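Long-range contacts in cytochrome P450 268A2 Cyp268A2 (Mycobacterium marinum, PDB 6BLD), which is a haem protein of the cytochrome P450 family, enclosing its haem and a neighbouring ligand pocket within the mainly helical fold common to that family: residues E94-S99 / Q209-H213; L231-V236 / V250-F254. One frame throughout, in Å; residues are numbered along the deposited sequence.

Overall arrangement
The two contacts illustrate how chemistry changes with place in a P450 fold. Interaction 1 is partly buried and polar: the end of helix 93-97 meets the long helix 201-225 through side-chain-to-carbonyl hydrogen bonds, next to the bound DXJ. Interaction 2, fully buried and apolar, packs the short helix 231-237 against helix 247-278. They share no helix, yet helices 201-225 and 231-237 are consecutive in the chain, and the two contacts, with centres about 14 Å apart, touch. Leu212 and His213 pack on Phe254 and Ala251, while the helix end at Glu97 and Ala98 packs on Ala252, so helix 247-278 packs against both segments of interaction 1.

Interaction 1 (E94-S99 / Q209-H213). With DXJ ((3E,5E)-6,10-dimethylundeca-3,5,9-trien-2-one), chain C.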
ATOM      1  N   GLU A  94      14.695  13.111   7.132  1.00 15.33           N
ATOM      2  CA  GLU A  94      15.321  12.016   7.868  1.00 16.46           C
ATOM      3  C   GLU A  94      14.405  10.800   7.934  1.00 16.25           C
ATOM      4  O   GLU A  94      14.862   9.660   7.784  1.00 15.28           O
ATOM      5  CB  GLU A  94      15.707  12.475   9.276  1.00 17.06           C
ATOM      6  CG  GLU A  94      16.131  11.339  10.201  1.00 18.04           C
ATOM      7  CD  GLU A  94      17.274  11.725  11.124  1.00 20.18           C
ATOM      8  OE1 GLU A  94      17.806  12.844  10.979  1.00 21.26           O
ATOM      9  OE2 GLU A  94      17.641  10.907  11.994  1.00 21.03           O
ATOM     10  N   LEU A  95      13.106  11.022   8.148  1.00 14.89           N
ATOM     11  CA  LEU A  95      12.157   9.915   8.155  1.00 15.76           C
ATOM     12  C   LEU A  95      12.013   9.301   6.767  1.00 14.89           C
ATOM     13  O   LEU A  95      11.850   8.082   6.633  1.00 14.60           O
ATOM     14  CB  LEU A  95      10.800  10.389   8.676  1.00 15.73           C
ATOM     15  CG  LEU A  95      10.779  10.844  10.136  1.00 16.90           C
ATOM     16  CD1 LEU A  95       9.471  11.546  10.474  1.00 17.19           C
ATOM     17  CD2 LEU A  95      11.017   9.663  11.063  1.00 17.33           C
ATOM     18  N   LEU A  96      12.073  10.130   5.722  1.00 14.22           N
ATOM     19  CA  LEU A  96      11.999   9.612   4.360  1.00 13.81           C
ATOM     20  C   LEU A  96      13.252   8.819   4.006  1.00 14.07           C
ATOM     21  O   LEU A  96      13.166   7.707   3.472  1.00 14.29           O
ATOM     22  CB  LEU A  96      11.793  10.759   3.372  1.00 14.44           C
ATOM     23  CG  LEU A  96      10.429  11.453   3.403  1.00 14.99           C
ATOM     24  CD1 LEU A  96      10.407  12.625   2.431  1.00 15.26           C
ATOM     25  CD2 LEU A  96       9.312  10.468   3.092  1.00 14.49           C
ATOM     26  N   GLU A  97      14.430   9.374   4.306  1.00 14.46           N
ATOM     27  CA  GLU A  97      15.680   8.709   3.955  1.00 14.86           C
ATOM     28  C   GLU A  97      15.834   7.358   4.643  1.00 15.22           C
ATOM     29  O   GLU A  97      16.577   6.504   4.146  1.00 15.85           O
ATOM     30  CB  GLU A  97      16.867   9.611   4.300  1.00 15.43           C
ATOM     31  CG  GLU A  97      16.984  10.854   3.424  1.00 15.67           C
ATOM     32  CD  GLU A  97      17.445  12.076   4.198  1.00 16.85           C
ATOM     33  OE1 GLU A  97      17.942  11.915   5.333  1.00 17.53           O
ATOM     34  OE2 GLU A  97      17.312  13.202   3.671  1.00 17.25           O
ATOM     35  N   ALA A  98      15.145   7.137   5.760  1.00 14.95           N
ATOM     36  CA  ALA A  98      15.253   5.895   6.513  1.00 16.18           C
ATOM     37  C   ALA A  98      14.151   4.897   6.180  1.00 15.64           C
ATOM     38  O   ALA A  98      14.062   3.852   6.833  1.00 16.17           O
ATOM     39  CB  ALA A  98      15.251   6.191   8.015  1.00 16.21           C
ATOM     40  N   SER A  99      13.319   5.181   5.171  1.00 14.36           N
ATOM     41  CA  SER A  99      12.164   4.332   4.889  1.00 15.05           C
ATOM     42  C   SER A  99      11.853   4.132   3.410  1.00 14.80           C
ATOM     43  O   SER A  99      11.269   3.100   3.067  1.00 14.26           O
ATOM     44  CB  SER A  99      10.915   4.904   5.574  1.00 15.23           C
ATOM     45  OG  SER A  99      10.596   6.183   5.058  1.00 15.06           O
ATOM     46  N   GLN A 209      10.492   3.511  13.379  1.00 16.32           N
ATOM     47  CA  GLN A 209      11.567   3.405  12.399  1.00 16.18           C
ATOM     48  C   GLN A 209      12.853   2.922  13.055  1.00 17.24           C
ATOM     49  O   GLN A 209      13.584   2.104  12.482  1.00 17.04           O
ATOM     50  CB  GLN A 209      11.791   4.752  11.716  1.00 18.77           C
ATOM     51  CG  GLN A 209      10.892   5.003  10.526  1.00 18.18           C
ATOM     52  CD  GLN A 209      11.347   6.190   9.704  1.00 17.97           C
ATOM     53  OE1 GLN A 209      12.400   6.771   9.967  1.00 15.18           O
ATOM     54  NE2 GLN A 209      10.556   6.557   8.703  1.00 14.34           N
ATOM     55  N   MET A 210      13.143   3.416  14.260  1.00 17.45           N
ATOM     56  CA  MET A 210      14.359   3.009  14.957  1.00 18.24           C
ATOM     57  C   MET A 210      14.358   1.514  15.241  1.00 18.67           C
ATOM     58  O   MET A 210      15.380   0.841  15.061  1.00 19.11           O
ATOM     59  CB  MET A 210      14.506   3.802  16.254  1.00 18.82           C
ATOM     60  CG  MET A 210      15.813   3.568  16.983  1.00 24.54           C
ATOM     61  SD  MET A 210      15.895   4.486  18.529  1.00 25.19           S
ATOM     62  CE  MET A 210      15.362   3.232  19.693  1.00 26.57           C
ATOM     63  N   TYR A 211      13.217   0.971  15.677  1.00 18.62           N
ATOM     64  CA  TYR A 211      13.148  -0.459  15.960  1.00 19.10           C
ATOM     65  C   TYR A 211      13.364  -1.283  14.697  1.00 18.77           C
ATOM     66  O   TYR A 211      14.103  -2.274  14.714  1.00 21.36           O
ATOM     67  CB  TYR A 211      11.808  -0.815  16.603  1.00 19.18           C
ATOM     68  CG  TYR A 211      11.560  -2.305  16.650  1.00 19.53           C
ATOM     69  CD1 TYR A 211      12.224  -3.108  17.567  1.00 20.54           C
ATOM     70  CD2 TYR A 211      10.680  -2.913  15.762  1.00 19.01           C
ATOM     71  CE1 TYR A 211      12.013  -4.472  17.609  1.00 20.95           C
ATOM     72  CE2 TYR A 211      10.462  -4.279  15.797  1.00 22.42           C
ATOM     73  CZ  TYR A 211      11.131  -5.052  16.724  1.00 20.42           C
ATOM     74  OH  TYR A 211      10.921  -6.409  16.767  1.00 28.23           O
ATOM     75  N   LEU A 212      12.723  -0.891  13.592  1.00 17.94           N
ATOM     76  CA  LEU A 212      12.901  -1.617  12.339  1.00 20.85           C
ATOM     77  C   LEU A 212      14.350  -1.575  11.869  1.00 21.19           C
ATOM     78  O   LEU A 212      14.844  -2.553  11.294  1.00 18.27           O
ATOM     79  CB  LEU A 212      11.972  -1.049  11.266  1.00 16.79           C
ATOM     80  CG  LEU A 212      10.478  -1.298  11.491  1.00 16.53           C
ATOM     81  CD1 LEU A 212       9.641  -0.545  10.468  1.00 16.23           C
ATOM     82  CD2 LEU A 212      10.172  -2.788  11.449  1.00 17.27           C
ATOM     83  N   HIS A 213      15.047  -0.462  12.108  1.00 18.02           N
ATOM     84  CA  HIS A 213      16.466  -0.399  11.774  1.00 18.46           C
ATOM     85  C   HIS A 213      17.302  -1.264  12.710  1.00 19.46           C
ATOM     86  O   HIS A 213      18.372  -1.743  12.318  1.00 19.97           O
ATOM     87  CB  HIS A 213      16.953   1.050  11.804  1.00 18.30           C
ATOM     88  CG  HIS A 213      16.578   1.834  10.584  1.00 17.52           C
ATOM     89  ND1 HIS A 213      17.487   2.586   9.873  1.00 17.53           N
ATOM     90  CD2 HIS A 213      15.391   1.977   9.948  1.00 16.79           C
ATOM     91  CE1 HIS A 213      16.876   3.160   8.850  1.00 16.84           C
ATOM     92  NE2 HIS A 213      15.604   2.807   8.874  1.00 16.38           N
TER
HETATM   93  C10 DXJ C 502       6.978   5.112   5.077  1.00 13.73           C
HETATM   94  C13 DXJ C 502       6.643   7.743   7.840  1.00 14.75           C
HETATM   95  C01 DXJ C 502       3.533   0.722  -1.422  1.00 13.92           C
HETATM   96  C02 DXJ C 502       3.843   1.216  -0.012  1.00 13.73           C
HETATM   97  C03 DXJ C 502       5.065   1.606   0.289  1.00 13.46           C
HETATM   98  C04 DXJ C 502       2.735   1.259   1.041  1.00 14.43           C
HETATM   99  C05 DXJ C 502       5.402   2.106   1.693  1.00 13.21           C
HETATM  100  C06 DXJ C 502       6.190   3.414   1.667  1.00 13.17           C
HETATM  101  C07 DXJ C 502       6.824   3.757   3.014  1.00 13.74           C
HETATM  102  C08 DXJ C 502       6.351   4.758   3.730  1.00 13.44           C
HETATM  103  C09 DXJ C 502       8.011   2.944   3.524  1.00 13.91           C
HETATM  104  C11 DXJ C 502       6.663   6.252   5.659  1.00 13.75           C
HETATM  105  C12 DXJ C 502       7.276   6.633   7.004  1.00 14.62           C
HETATM  106  O14 DXJ C 502       8.242   6.070   7.398  1.00 15.04           O
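A helix that ends leaves carbonyls without their usual amide partners, and here side chains from a second helix take up one such carbonyl and another just beyond the helix. Ala98 is the first residue after helix 93-97 to depart from helical geometry, and Ser99 N turns back to Leu96 O (3.0 Å) instead of reaching Leu95 O. The carbonyl of Leu95 is thereby left to two side chains: Ser99 OG donates to Leu95 O at 2.8 Å, and Gln209 NE2 donates to the same oxygen at 2.9 Å. One residue past the helix, Ala98 O, at the edge of the His213 ring and near its plane, accepts a nearly straight bond from His213 NE2 (2.8 Å, 164°). Gln209 and His213 stand one turn apart on helix 201-225, with His213 N bonded to Gln209 O at 3.0 Å, and both point their CA-to-CB bonds toward the 94-99 segment.

The amide nitrogen of Gln209 makes a second donation, from Gln209 NE2 to DXJ O14 at 2.7 Å, so the ligand ketone and a protein carbonyl occupy both of its hydrogens. Across the segments its oxygen meets carbon instead: Gln209 OE1 lies 3.4 Å from Leu95 CD2 and 3.5 Å from Ala98 CB. Ser99 also touches the ligand, with Ser99 O 3.3 Å from DXJ C09. Val255 of helix 247-278 packs on both Ser99 and His213. In P450 nomenclature these are the B′ and G helices, whose meeting forms part of the roof of the ligand pocket above the haem.

Interaction 2 (L231-V236 / V250-F254); sequences LFSALV and VAAFF
Two helices that run nearly antiparallel can fill a buried interface with a few large apolar side chains, as segments 231-236 and 250-254 do. Both are alpha-helical throughout, with Val236 N bonded to Phe232 O at 3.0 Å and Phe254 N to Val250 O at 3.1 Å. Their axes approach to 11.1 Å, with 153° between N-to-C directions; Phe232 CA lies 8.3 Å from Phe254 CA and Val236 CA 6.7 Å from Val250 CA. The contact buries 328 Å², most of it on Val250, Phe253 and Phe232.

Val250 (chi1 t), the most covered, touches three residues: Val250 CG1 reaches Phe232 CZ at 3.4 Å and Val236 CG1 at 3.8 Å, while Val250 CG2 is 4.2 Å from Leu235 CD2. Phe253 (chi1 t, chi2 77°) points toward the shorter helix. Leu231 CD2 (chi1 t) meets its edge, 3.5 Å from Phe253 CE2, and Leu235 CD2 (chi1 t, chi2 83°) lies 3.5 Å from Phe253 CD2. Phe232 (chi1 -144°, chi2 49°) starts sideways but carries its ring into the interface. Phe254 (chi1 t, chi2 80°) turns its edge to the face of Phe232 in an offset edge-to-face pair, centroids 5.6 Å apart, planes at 62°, Phe232 CE1 4.0 Å from Phe254 CD1.

In P450 terms, helix H meets the N-terminal part of helix I, Phe253 about 5 Å from the haem. With only hydrocarbon meeting across the segments, cohesion rests on van der Waals contact and exclusion of water, with little directional preference beyond the aromatic pair.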
ATOM      1  N   LEU A 231      15.608 -13.434   0.879  1.00 55.88           N
ATOM      2  CA  LEU A 231      15.616 -12.130   0.229  1.00 52.61           C
ATOM      3  C   LEU A 231      16.671 -11.212   0.833  1.00 49.95           C
ATOM      4  O   LEU A 231      17.397 -10.527   0.104  1.00 49.79           O
ATOM      5  CB  LEU A 231      14.229 -11.504   0.344  1.00 51.65           C
ATOM      6  CG  LEU A 231      13.841 -10.387  -0.615  1.00 50.85           C
ATOM      7  CD1 LEU A 231      12.371 -10.515  -0.913  1.00 50.31           C
ATOM      8  CD2 LEU A 231      14.144  -9.041   0.004  1.00 50.17           C
ATOM      9  N   PHE A 232      16.765 -11.181   2.164  1.00 47.43           N
ATOM     10  CA  PHE A 232      17.717 -10.298   2.827  1.00 44.79           C
ATOM     11  C   PHE A 232      19.154 -10.750   2.614  1.00 44.23           C
ATOM     12  O   PHE A 232      20.058  -9.912   2.527  1.00 44.32           O
ATOM     13  CB  PHE A 232      17.402 -10.230   4.321  1.00 43.75           C
ATOM     14  CG  PHE A 232      17.637  -8.881   4.934  1.00 42.28           C
ATOM     15  CD1 PHE A 232      17.122  -7.738   4.343  1.00 41.04           C
ATOM     16  CD2 PHE A 232      18.374  -8.753   6.099  1.00 42.26           C
ATOM     17  CE1 PHE A 232      17.337  -6.497   4.905  1.00 40.50           C
ATOM     18  CE2 PHE A 232      18.590  -7.516   6.666  1.00 41.69           C
ATOM     19  CZ  PHE A 232      18.069  -6.386   6.069  1.00 40.89           C
ATOM     20  N   SER A 233      19.385 -12.064   2.543  1.00 43.58           N
ATOM     21  CA  SER A 233      20.734 -12.576   2.329  1.00 43.29           C
ATOM     22  C   SER A 233      21.329 -12.034   1.039  1.00 41.56           C
ATOM     23  O   SER A 233      22.472 -11.565   1.015  1.00 42.03           O
ATOM     24  CB  SER A 233      20.716 -14.103   2.294  1.00 44.83           C
ATOM     25  OG  SER A 233      20.399 -14.652   3.558  1.00 45.61           O
ATOM     26  N   ALA A 234      20.564 -12.104  -0.052  1.00 39.07           N
ATOM     27  CA  ALA A 234      21.060 -11.617  -1.332  1.00 37.25           C
ATOM     28  C   ALA A 234      21.295 -10.113  -1.307  1.00 35.01           C
ATOM     29  O   ALA A 234      22.214  -9.622  -1.970  1.00 35.19           O
ATOM     30  CB  ALA A 234      20.083 -11.986  -2.448  1.00 36.48           C
ATOM     31  N   LEU A 235      20.492  -9.372  -0.543  1.00 32.93           N
ATOM     32  CA  LEU A 235      20.643  -7.922  -0.501  1.00 31.52           C
ATOM     33  C   LEU A 235      21.909  -7.518   0.247  1.00 30.86           C
ATOM     34  O   LEU A 235      22.699  -6.703  -0.245  1.00 31.14           O
ATOM     35  CB  LEU A 235      19.412  -7.285   0.141  1.00 31.02           C
ATOM     36  CG  LEU A 235      19.504  -5.778   0.383  1.00 30.83           C
ATOM     37  CD1 LEU A 235      19.159  -5.011  -0.884  1.00 30.56           C
ATOM     38  CD2 LEU A 235      18.604  -5.362   1.530  1.00 30.38           C
ATOM     39  N   VAL A 236      22.120  -8.076   1.443  1.00 30.43           N
ATOM     40  CA  VAL A 236      23.256  -7.672   2.269  1.00 30.81           C
ATOM     41  C   VAL A 236      24.574  -8.274   1.809  1.00 31.95           C
ATOM     42  O   VAL A 236      25.637  -7.807   2.235  1.00 32.00           O
ATOM     43  CB  VAL A 236      23.022  -8.042   3.746  1.00 31.28           C
ATOM     44  CG1 VAL A 236      21.651  -7.563   4.201  1.00 30.34           C
ATOM     45  CG2 VAL A 236      23.164  -9.544   3.957  1.00 32.54           C
ATOM     46  N   VAL A 250      20.549  -0.759   3.384  1.00 20.28           N
ATOM     47  CA  VAL A 250      19.965  -2.042   3.753  1.00 20.87           C
ATOM     48  C   VAL A 250      18.778  -1.844   4.687  1.00 20.19           C
ATOM     49  O   VAL A 250      17.718  -2.457   4.507  1.00 17.77           O
ATOM     50  CB  VAL A 250      21.044  -2.946   4.378  1.00 22.44           C
ATOM     51  CG1 VAL A 250      20.411  -4.063   5.183  1.00 22.80           C
ATOM     52  CG2 VAL A 250      21.953  -3.509   3.296  1.00 23.42           C
ATOM     53  N   ALA A 251      18.927  -0.974   5.689  1.00 20.03           N
ATOM     54  CA  ALA A 251      17.842  -0.751   6.639  1.00 19.50           C
ATOM     55  C   ALA A 251      16.663  -0.046   5.982  1.00 18.09           C
ATOM     56  O   ALA A 251      15.504  -0.341   6.295  1.00 16.42           O
ATOM     57  CB  ALA A 251      18.350   0.051   7.836  1.00 19.79           C
ATOM     58  N   ALA A 252      16.937   0.890   5.069  1.00 17.55           N
ATOM     59  CA  ALA A 252      15.855   1.606   4.402  1.00 17.04           C
ATOM     60  C   ALA A 252      14.986   0.657   3.586  1.00 16.78           C
ATOM     61  O   ALA A 252      13.759   0.808   3.548  1.00 16.59           O
ATOM     62  CB  ALA A 252      16.423   2.715   3.517  1.00 16.89           C
ATOM     63  N   PHE A 253      15.599  -0.331   2.931  1.00 17.42           N
ATOM     64  CA  PHE A 253      14.807  -1.294   2.173  1.00 17.98           C
ATOM     65  C   PHE A 253      14.017  -2.209   3.100  1.00 17.02           C
ATOM     66  O   PHE A 253      12.897  -2.618   2.770  1.00 16.38           O
ATOM     67  CB  PHE A 253      15.697  -2.121   1.247  1.00 20.31           C
ATOM     68  CG  PHE A 253      14.995  -3.310   0.656  1.00 21.52           C
ATOM     69  CD1 PHE A 253      14.102  -3.152  -0.391  1.00 21.52           C
ATOM     70  CD2 PHE A 253      15.202  -4.579   1.168  1.00 22.57           C
ATOM     71  CE1 PHE A 253      13.443  -4.240  -0.930  1.00 21.99           C
ATOM     72  CE2 PHE A 253      14.546  -5.670   0.634  1.00 23.02           C
ATOM     73  CZ  PHE A 253      13.665  -5.501  -0.415  1.00 22.71           C
ATOM     74  N   PHE A 254      14.589  -2.551   4.258  1.00 17.12           N
ATOM     75  CA  PHE A 254      13.863  -3.367   5.226  1.00 17.34           C
ATOM     76  C   PHE A 254      12.591  -2.666   5.684  1.00 16.99           C
ATOM     77  O   PHE A 254      11.543  -3.302   5.837  1.00 17.45           O
ATOM     78  CB  PHE A 254      14.761  -3.691   6.421  1.00 17.97           C
ATOM     79  CG  PHE A 254      14.116  -4.596   7.433  1.00 18.60           C
ATOM     80  CD1 PHE A 254      14.070  -5.966   7.226  1.00 19.45           C
ATOM     81  CD2 PHE A 254      13.555  -4.077   8.588  1.00 18.51           C
ATOM     82  CE1 PHE A 254      13.475  -6.801   8.157  1.00 19.88           C
ATOM     83  CE2 PHE A 254      12.959  -4.908   9.521  1.00 19.11           C
ATOM     84  CZ  PHE A 254      12.920  -6.272   9.304  1.00 19.81           C
TER